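Local structure of spore germination protein B3 (Bacillus subtilis subsp. subtilis, 3N54) at residues Q4-A12 with L23-Q31; I236-F247 with L306-Y317. The protein takes part in the spore's germination response to the mixture of L-asparagine, glucose, fructose and potassium ions. One frame throughout, in Å; residues are numbered along the deposited sequence.

Contact 1: Q4-A12 with L23-Q31; sequences QLSFARGLA and LTYQNLLPQ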
# COMPACT_ATOMS: atom_id res chain seq x y z
N GLN A 4 10.20 -29.26 16.77
CA GLN A 4 9.78 -30.53 17.39
C GLN A 4 8.32 -30.85 17.08
O GLN A 4 7.48 -29.95 17.04
CB GLN A 4 10.04 -30.48 18.90
CG GLN A 4 9.73 -31.77 19.64
CD GLN A 4 10.11 -31.70 21.11
OE1 GLN A 4 10.61 -30.69 21.60
NE2 GLN A 4 9.85 -32.79 21.83
N LEU A 5 8.01 -32.13 16.88
CA LEU A 5 6.68 -32.57 16.46
C LEU A 5 5.63 -32.62 17.58
O LEU A 5 5.93 -33.02 18.71
CB LEU A 5 6.75 -33.95 15.80
CG LEU A 5 7.53 -34.05 14.49
CD1 LEU A 5 7.73 -35.50 14.10
CD2 LEU A 5 6.82 -33.27 13.39
N SER A 6 4.41 -32.21 17.23
CA SER A 6 3.26 -32.26 18.12
C SER A 6 2.02 -32.44 17.24
O SER A 6 1.85 -31.69 16.28
CB SER A 6 3.15 -30.97 18.93
OG SER A 6 1.88 -30.85 19.55
N PHE A 7 1.18 -33.41 17.58
CA PHE A 7 -0.01 -33.74 16.78
C PHE A 7 -1.34 -33.42 17.45
O PHE A 7 -2.39 -33.57 16.82
CB PHE A 7 0.01 -35.23 16.42
CG PHE A 7 1.28 -35.67 15.77
CD1 PHE A 7 2.25 -36.34 16.51
CD2 PHE A 7 1.52 -35.41 14.43
CE1 PHE A 7 3.45 -36.75 15.92
CE2 PHE A 7 2.71 -35.82 13.83
CZ PHE A 7 3.68 -36.49 14.58
N ALA A 8 -1.30 -32.99 18.71
CA ALA A 8 -2.52 -32.69 19.47
C ALA A 8 -2.39 -31.36 20.20
O ALA A 8 -1.30 -30.97 20.60
CB ALA A 8 -2.81 -33.81 20.45
N ARG A 9 -3.52 -30.69 20.39
CA ARG A 9 -3.54 -29.37 21.03
C ARG A 9 -4.33 -29.34 22.33
O ARG A 9 -5.32 -30.05 22.49
CB ARG A 9 -4.11 -28.33 20.06
CG ARG A 9 -3.05 -27.78 19.11
CD ARG A 9 -3.64 -26.99 17.95
NE ARG A 9 -4.42 -25.83 18.36
CZ ARG A 9 -5.75 -25.68 18.23
NH1 ARG A 9 -6.51 -26.64 17.69
NH2 ARG A 9 -6.32 -24.56 18.63
N GLY A 10 -3.86 -28.50 23.24
CA GLY A 10 -4.51 -28.27 24.52
C GLY A 10 -4.63 -26.78 24.76
O GLY A 10 -4.08 -25.98 24.01
N LEU A 11 -5.34 -26.41 25.82
CA LEU A 11 -5.58 -25.01 26.14
C LEU A 11 -5.67 -24.77 27.64
O LEU A 11 -6.36 -25.50 28.35
CB LEU A 11 -6.88 -24.55 25.49
CG LEU A 11 -7.38 -23.14 25.82
CD1 LEU A 11 -6.37 -22.07 25.38
CD2 LEU A 11 -8.75 -22.90 25.18
N ALA A 12 -4.97 -23.73 28.09
CA ALA A 12 -5.06 -23.26 29.46
C ALA A 12 -5.83 -21.95 29.43
O ALA A 12 -5.52 -21.07 28.61
CB ALA A 12 -3.68 -23.04 30.06
N LEU A 23 -5.39 -16.88 27.61
CA LEU A 23 -5.52 -18.20 27.02
C LEU A 23 -4.16 -18.60 26.49
O LEU A 23 -3.60 -17.89 25.66
CB LEU A 23 -6.53 -18.20 25.88
CG LEU A 23 -8.01 -18.20 26.25
CD1 LEU A 23 -8.43 -16.88 26.87
CD2 LEU A 23 -8.86 -18.51 25.02
N THR A 24 -3.62 -19.71 26.99
CA THR A 24 -2.34 -20.22 26.50
C THR A 24 -2.59 -21.56 25.82
O THR A 24 -2.89 -22.55 26.49
CB THR A 24 -1.30 -20.39 27.62
OG1 THR A 24 -1.22 -19.19 28.40
CG2 THR A 24 0.09 -20.70 27.03
N TYR A 25 -2.49 -21.57 24.50
CA TYR A 25 -2.63 -22.81 23.75
C TYR A 25 -1.37 -23.65 23.94
O TYR A 25 -0.32 -23.13 24.30
CB TYR A 25 -2.91 -22.53 22.27
CG TYR A 25 -4.32 -22.03 22.05
CD1 TYR A 25 -4.67 -20.72 22.32
CD2 TYR A 25 -5.31 -22.90 21.59
CE1 TYR A 25 -5.97 -20.27 22.13
CE2 TYR A 25 -6.61 -22.46 21.40
CZ TYR A 25 -6.93 -21.15 21.66
OH TYR A 25 -8.22 -20.72 21.46
N GLN A 26 -1.51 -24.95 23.73
CA GLN A 26 -0.44 -25.91 24.02
C GLN A 26 -0.29 -26.94 22.90
O GLN A 26 -1.27 -27.46 22.38
CB GLN A 26 -0.76 -26.66 25.31
CG GLN A 26 -1.14 -25.77 26.52
CD GLN A 26 0.03 -24.96 27.04
OE1 GLN A 26 -0.16 -23.96 27.74
NE2 GLN A 26 1.24 -25.38 26.72
N ASN A 27 0.96 -27.22 22.54
CA ASN A 27 1.27 -28.25 21.58
C ASN A 27 1.66 -29.47 22.38
O ASN A 27 2.76 -29.55 22.93
CB ASN A 27 2.39 -27.78 20.65
CG ASN A 27 2.00 -26.54 19.85
OD1 ASN A 27 2.71 -25.52 19.86
ND2 ASN A 27 0.87 -26.61 19.18
N LEU A 28 0.74 -30.43 22.48
CA LEU A 28 0.94 -31.57 23.38
C LEU A 28 2.03 -32.52 22.88
O LEU A 28 2.13 -32.80 21.68
CB LEU A 28 -0.38 -32.33 23.59
CG LEU A 28 -1.55 -31.49 24.11
CD1 LEU A 28 -2.77 -32.37 24.29
CD2 LEU A 28 -1.20 -30.75 25.40
N LEU A 29 2.85 -32.99 23.82
CA LEU A 29 3.94 -33.90 23.52
C LEU A 29 3.37 -35.24 23.11
O LEU A 29 2.50 -35.77 23.79
CB LEU A 29 4.83 -34.06 24.76
CG LEU A 29 6.14 -34.83 24.59
CD1 LEU A 29 7.09 -34.10 23.66
CD2 LEU A 29 6.80 -35.07 25.96
N PRO A 30 3.82 -35.80 21.97
CA PRO A 30 3.30 -37.11 21.58
C PRO A 30 3.63 -38.17 22.63
O PRO A 30 4.79 -38.30 23.03
CB PRO A 30 4.03 -37.40 20.26
CG PRO A 30 4.47 -36.09 19.74
CD PRO A 30 4.70 -35.22 20.94
N GLN A 31 2.62 -38.91 23.08
CA GLN A 31 2.80 -39.96 24.08
C GLN A 31 2.96 -41.32 23.40
O GLN A 31 2.31 -41.59 22.38
CB GLN A 31 1.62 -40.00 25.05
CG GLN A 31 1.70 -41.11 26.11
CD GLN A 31 0.46 -41.20 26.99
OE1 GLN A 31 -0.37 -40.28 27.02
NE2 GLN A 31 0.32 -42.31 27.71
O HOH W 1 0.17 -29.03 18.32
O HOH W 2 1.20 -34.68 20.02

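Contact 2: I236-F247 with L306-Y317; sequences IKPVIENGKPVF and LSDHIRIQHPDY. With SO4 (sulfate ion), chain J.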
# COMPACT_ATOMS: atom_id res chain seq x y z
N ILE A 236 -1.81 6.90 -22.06
CA ILE A 236 -0.53 6.22 -22.14
C ILE A 236 -0.45 5.40 -23.42
O ILE A 236 -1.27 4.52 -23.65
CB ILE A 236 -0.32 5.28 -20.94
CG1 ILE A 236 -0.38 6.06 -19.63
CG2 ILE A 236 1.01 4.56 -21.07
CD1 ILE A 236 -0.09 5.22 -18.40
N LYS A 237 0.55 5.70 -24.24
CA LYS A 237 0.76 5.01 -25.51
C LYS A 237 2.15 4.37 -25.53
O LYS A 237 3.15 5.06 -25.76
CB LYS A 237 0.60 5.98 -26.68
CG LYS A 237 0.70 5.33 -28.05
CD LYS A 237 0.44 6.33 -29.17
CE LYS A 237 0.39 5.64 -30.52
NZ LYS A 237 0.13 6.58 -31.64
N PRO A 238 2.24 3.06 -25.26
CA PRO A 238 3.53 2.38 -25.34
C PRO A 238 3.90 2.02 -26.78
O PRO A 238 3.05 1.52 -27.52
CB PRO A 238 3.32 1.12 -24.51
CG PRO A 238 1.87 0.85 -24.59
CD PRO A 238 1.19 2.18 -24.70
N VAL A 239 5.15 2.27 -27.16
CA VAL A 239 5.66 1.93 -28.48
C VAL A 239 6.94 1.12 -28.31
O VAL A 239 7.83 1.53 -27.56
CB VAL A 239 5.98 3.18 -29.32
CG1 VAL A 239 6.52 2.79 -30.68
CG2 VAL A 239 4.74 4.05 -29.48
N ILE A 240 7.04 -0.02 -28.99
CA ILE A 240 8.23 -0.86 -28.90
C ILE A 240 9.23 -0.40 -29.95
O ILE A 240 8.93 -0.43 -31.14
CB ILE A 240 7.93 -2.35 -29.11
CG1 ILE A 240 7.14 -2.92 -27.93
CG2 ILE A 240 9.23 -3.13 -29.23
CD1 ILE A 240 5.76 -2.34 -27.76
N GLU A 241 10.41 0.02 -29.51
CA GLU A 241 11.43 0.51 -30.43
C GLU A 241 12.83 0.62 -29.80
O GLU A 241 13.12 1.63 -29.16
CB GLU A 241 11.00 1.87 -31.02
CG GLU A 241 10.47 2.88 -30.00
CD GLU A 241 10.16 4.24 -30.62
OE1 GLU A 241 10.29 5.26 -29.91
OE2 GLU A 241 9.78 4.27 -31.81
N ASN A 242 13.69 -0.39 -29.95
CA ASN A 242 13.39 -1.69 -30.56
C ASN A 242 13.86 -2.77 -29.60
O ASN A 242 15.03 -2.79 -29.22
CB ASN A 242 14.09 -1.86 -31.91
CG ASN A 242 13.44 -1.05 -33.03
OD1 ASN A 242 12.97 -1.61 -34.02
ND2 ASN A 242 13.42 0.27 -32.87
N GLY A 243 12.95 -3.65 -29.21
CA GLY A 243 13.24 -4.67 -28.21
C GLY A 243 12.87 -4.19 -26.82
O GLY A 243 12.55 -5.00 -25.95
N LYS A 244 12.92 -2.87 -26.61
CA LYS A 244 12.57 -2.24 -25.34
C LYS A 244 11.34 -1.36 -25.57
O LYS A 244 11.16 -0.84 -26.67
CB LYS A 244 13.72 -1.38 -24.81
CG LYS A 244 15.13 -1.86 -25.17
CD LYS A 244 15.48 -3.22 -24.56
CE LYS A 244 16.66 -3.87 -25.29
NZ LYS A 244 17.84 -2.97 -25.42
N PRO A 245 10.48 -1.20 -24.55
CA PRO A 245 9.32 -0.33 -24.72
C PRO A 245 9.61 1.14 -24.42
O PRO A 245 10.51 1.45 -23.63
CB PRO A 245 8.31 -0.88 -23.69
CG PRO A 245 9.04 -1.92 -22.89
CD PRO A 245 10.49 -1.85 -23.23
N VAL A 246 8.86 2.03 -25.05
CA VAL A 246 8.93 3.46 -24.78
C VAL A 246 7.52 3.96 -24.51
O VAL A 246 6.67 3.97 -25.40
CB VAL A 246 9.53 4.25 -25.96
CG1 VAL A 246 9.48 5.75 -25.68
CG2 VAL A 246 10.97 3.81 -26.23
N PHE A 247 7.26 4.36 -23.26
CA PHE A 247 5.94 4.84 -22.86
C PHE A 247 5.77 6.33 -23.14
O PHE A 247 6.49 7.15 -22.57
CB PHE A 247 5.70 4.59 -21.37
CG PHE A 247 5.29 3.18 -21.04
CD1 PHE A 247 3.96 2.81 -21.10
CD2 PHE A 247 6.23 2.25 -20.65
CE1 PHE A 247 3.57 1.51 -20.79
CE2 PHE A 247 5.85 0.95 -20.34
CZ PHE A 247 4.52 0.58 -20.41
N LEU A 306 1.67 -0.56 -15.23
CA LEU A 306 2.12 -0.12 -16.56
C LEU A 306 2.10 -1.31 -17.52
O LEU A 306 1.83 -1.14 -18.71
CB LEU A 306 3.52 0.51 -16.55
CG LEU A 306 3.72 2.00 -16.26
CD1 LEU A 306 2.82 2.88 -17.13
CD2 LEU A 306 3.48 2.31 -14.82
N SER A 307 2.40 -2.49 -16.99
CA SER A 307 2.35 -3.74 -17.76
C SER A 307 1.04 -3.91 -18.54
O SER A 307 1.05 -4.40 -19.67
CB SER A 307 2.51 -4.93 -16.81
OG SER A 307 1.55 -4.87 -15.77
N ASP A 308 -0.07 -3.53 -17.93
CA ASP A 308 -1.38 -3.69 -18.55
C ASP A 308 -1.53 -2.92 -19.86
O ASP A 308 -2.25 -3.35 -20.76
CB ASP A 308 -2.50 -3.29 -17.58
CG ASP A 308 -2.68 -4.30 -16.46
OD1 ASP A 308 -2.26 -5.46 -16.62
OD2 ASP A 308 -3.27 -3.92 -15.42
N HIS A 309 -0.85 -1.78 -19.97
CA HIS A 309 -0.95 -0.96 -21.18
C HIS A 309 -0.25 -1.60 -22.38
O HIS A 309 -0.72 -1.46 -23.51
CB HIS A 309 -0.42 0.45 -20.91
CG HIS A 309 -1.27 1.22 -19.96
ND1 HIS A 309 -2.38 1.93 -20.36
CD2 HIS A 309 -1.21 1.36 -18.61
CE1 HIS A 309 -2.95 2.49 -19.31
NE2 HIS A 309 -2.26 2.16 -18.24
N ILE A 310 0.86 -2.31 -22.15
CA ILE A 310 1.52 -3.02 -23.24
C ILE A 310 0.79 -4.32 -23.57
O ILE A 310 0.89 -4.82 -24.69
CB ILE A 310 3.03 -3.28 -22.98
CG1 ILE A 310 3.25 -4.28 -21.86
CG2 ILE A 310 3.76 -1.97 -22.67
CD1 ILE A 310 4.70 -4.65 -21.69
N ARG A 311 0.06 -4.87 -22.61
CA ARG A 311 -0.76 -6.06 -22.85
C ARG A 311 -1.88 -5.76 -23.84
O ARG A 311 -2.16 -6.56 -24.73
CB ARG A 311 -1.34 -6.60 -21.53
CG ARG A 311 -2.31 -7.78 -21.70
CD ARG A 311 -2.74 -8.37 -20.35
NE ARG A 311 -3.37 -7.37 -19.49
CZ ARG A 311 -4.62 -6.92 -19.61
NH1 ARG A 311 -5.42 -7.36 -20.58
NH2 ARG A 311 -5.07 -6.01 -18.76
N ILE A 312 -2.51 -4.60 -23.69
CA ILE A 312 -3.61 -4.18 -24.55
C ILE A 312 -3.12 -3.71 -25.93
O ILE A 312 -3.66 -4.13 -26.95
CB ILE A 312 -4.44 -3.04 -23.90
CG1 ILE A 312 -5.03 -3.50 -22.56
CG2 ILE A 312 -5.58 -2.61 -24.82
CD1 ILE A 312 -5.67 -2.38 -21.75
N GLN A 313 -2.11 -2.85 -25.95
CA GLN A 313 -1.58 -2.31 -27.20
C GLN A 313 -0.67 -3.27 -27.97
O GLN A 313 -0.64 -3.22 -29.20
CB GLN A 313 -0.80 -1.00 -26.95
CG GLN A 313 -1.65 0.27 -26.92
CD GLN A 313 -2.64 0.30 -25.78
OE1 GLN A 313 -3.59 -0.49 -25.75
NE2 GLN A 313 -2.45 1.22 -24.84
N HIS A 314 0.07 -4.12 -27.26
CA HIS A 314 1.03 -5.02 -27.92
C HIS A 314 1.05 -6.44 -27.33
O HIS A 314 2.02 -6.82 -26.67
CB HIS A 314 2.42 -4.39 -27.87
CG HIS A 314 2.50 -3.07 -28.59
ND1 HIS A 314 2.54 -2.98 -29.96
CD2 HIS A 314 2.53 -1.80 -28.12
CE1 HIS A 314 2.60 -1.71 -30.32
NE2 HIS A 314 2.60 -0.97 -29.22
N PRO A 315 -0.01 -7.23 -27.59
CA PRO A 315 -0.15 -8.60 -27.09
C PRO A 315 1.02 -9.55 -27.44
O PRO A 315 1.43 -10.34 -26.59
CB PRO A 315 -1.43 -9.10 -27.78
CG PRO A 315 -2.20 -7.88 -28.05
CD PRO A 315 -1.21 -6.80 -28.33
N ASP A 316 1.52 -9.49 -28.67
CA ASP A 316 2.61 -10.37 -29.10
C ASP A 316 3.88 -10.10 -28.30
O ASP A 316 4.46 -11.02 -27.73
CB ASP A 316 2.90 -10.22 -30.60
CG ASP A 316 1.78 -10.78 -31.48
OD1 ASP A 316 0.94 -11.56 -30.98
OD2 ASP A 316 1.75 -10.44 -32.68
N TYR A 317 4.29 -8.84 -28.26
CA TYR A 317 5.45 -8.43 -27.46
C TYR A 317 5.24 -8.81 -26.00
O TYR A 317 6.13 -9.37 -25.35
CB TYR A 317 5.68 -6.93 -27.60
CG TYR A 317 6.89 -6.41 -26.84
CD1 TYR A 317 8.16 -6.47 -27.39
CD2 TYR A 317 6.75 -5.85 -25.57
CE1 TYR A 317 9.27 -5.99 -26.70
CE2 TYR A 317 7.85 -5.37 -24.87
CZ TYR A 317 9.10 -5.44 -25.44
OH TYR A 317 10.19 -4.97 -24.75
S SO4 J . 2.18 -6.51 -31.18
O1 SO4 J . 2.80 -7.02 -32.40
O2 SO4 J . 3.12 -6.73 -30.08
O3 SO4 J . 1.87 -5.09 -31.32
O4 SO4 J . 0.95 -7.24 -30.92

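Contact 1: Q4-A12 with L23-Q31
L11 lays its CD1 methyl over the centre of one face of the Y25 ring, 3.6 Å from the ring centroid and 7° off the normal, a CH-pi contact. The first torsion of L11 puts CG opposite the backbone N (chi1 174°), and from there the same methyl also meets L23 CB. R9, two residues before L11, also reaches the ring: guanidinium NH2 lies 3.5 Å from Y25 CE2, at an oblique approach, the two planes 10° apart. R9, L11 and Y25 share one face of an antiparallel beta hairpin of strands 8-15 and 21-28; strand 46-55 pairs with the far side of 21-28, and its K51 makes a cation-pi contact with Y25. With an alanine at Y25, the L11 methyl would probably lose its aromatic floor, R9 NH2 its aromatic neighbour and K51 its cation-pi partner. Main-chain pairs G10 with Q26 and A12 with T24 each exchange two hydrogen bonds. Beyond the strand pairing, P30 CG rests 3.9 Å from F7 CD1. At the polar end S6 OG donates to L28 O (2.9 Å), with one water bridging S6 OG to N27 ND2 and another linking F7 N to the same L28 O, which thus accepts two bonds.

Contact 2: I236-F247 with L306-Y317
Helix 306-313 crosses strand 236-240 at 67°, their axes 8.3 Å apart at the closest, and P238 and I310 bring the backbones nearest, with CA atoms 6.1 Å apart. From the strand I236, P238 and I240 all point to the helical side. I236 puts CD1 over one face of the H309 imidazole, off-centre, and the same methyl touches L306 CD1. I310 CG2 rests against both P238 CB and F247 CZ, 3.5 Å from the latter, while L306 CD1 lies over a face of the F247 ring. The two strands form a beta hairpin of the C-terminal domain's mixed sheet, closed by a turn with a cis peptide before N242; helices 306-313 and 315-321 pack against its end, and F334 of strand 333-342 lies nearly parallel to the F247 ring. I240 touches the link between the helices and the start of the second: CD1 sits over H314, 3.5 Å from the ring centroid, and CG1 over the centre of Y317. With CG swung opposite the backbone N (chi1 -178°), Y317 extends along the hairpin to its turn, where OH donates to G243 O at 2.6 Å, approaching from above the carbonyl plane. H314, the N-cap residue of the second helix, is held at both ring nitrogens: NE2 gives a weak bond to P238 O, and ND1 donates to sulfate O3 at 2.6 Å. Y317 N and D316 N bind two other sulfate oxygens, an anion site at the helix N-terminus, where the helix dipole probably helps; the sulfate itself probably comes from the crystallisation liquor.

In the fold
Contacts 1 and 2 lie far apart in one elongated chain: their centres are 55 Å from each other, their nearest atoms about 40 Å, and the two do not touch. Contact 1 belongs to the N-terminal family region and joins neighbouring strands of a small three-stranded sheet at the surface, 37 Å from the chain centre. Contact 2 belongs to the C-terminal region, is partly buried 25 Å from that centre, and brings helices onto a hairpin from 59 residues further along. They follow in series, the first closing before the second opens. The bound sulfate described here belongs to contact 2, at H314, D316 and Y317.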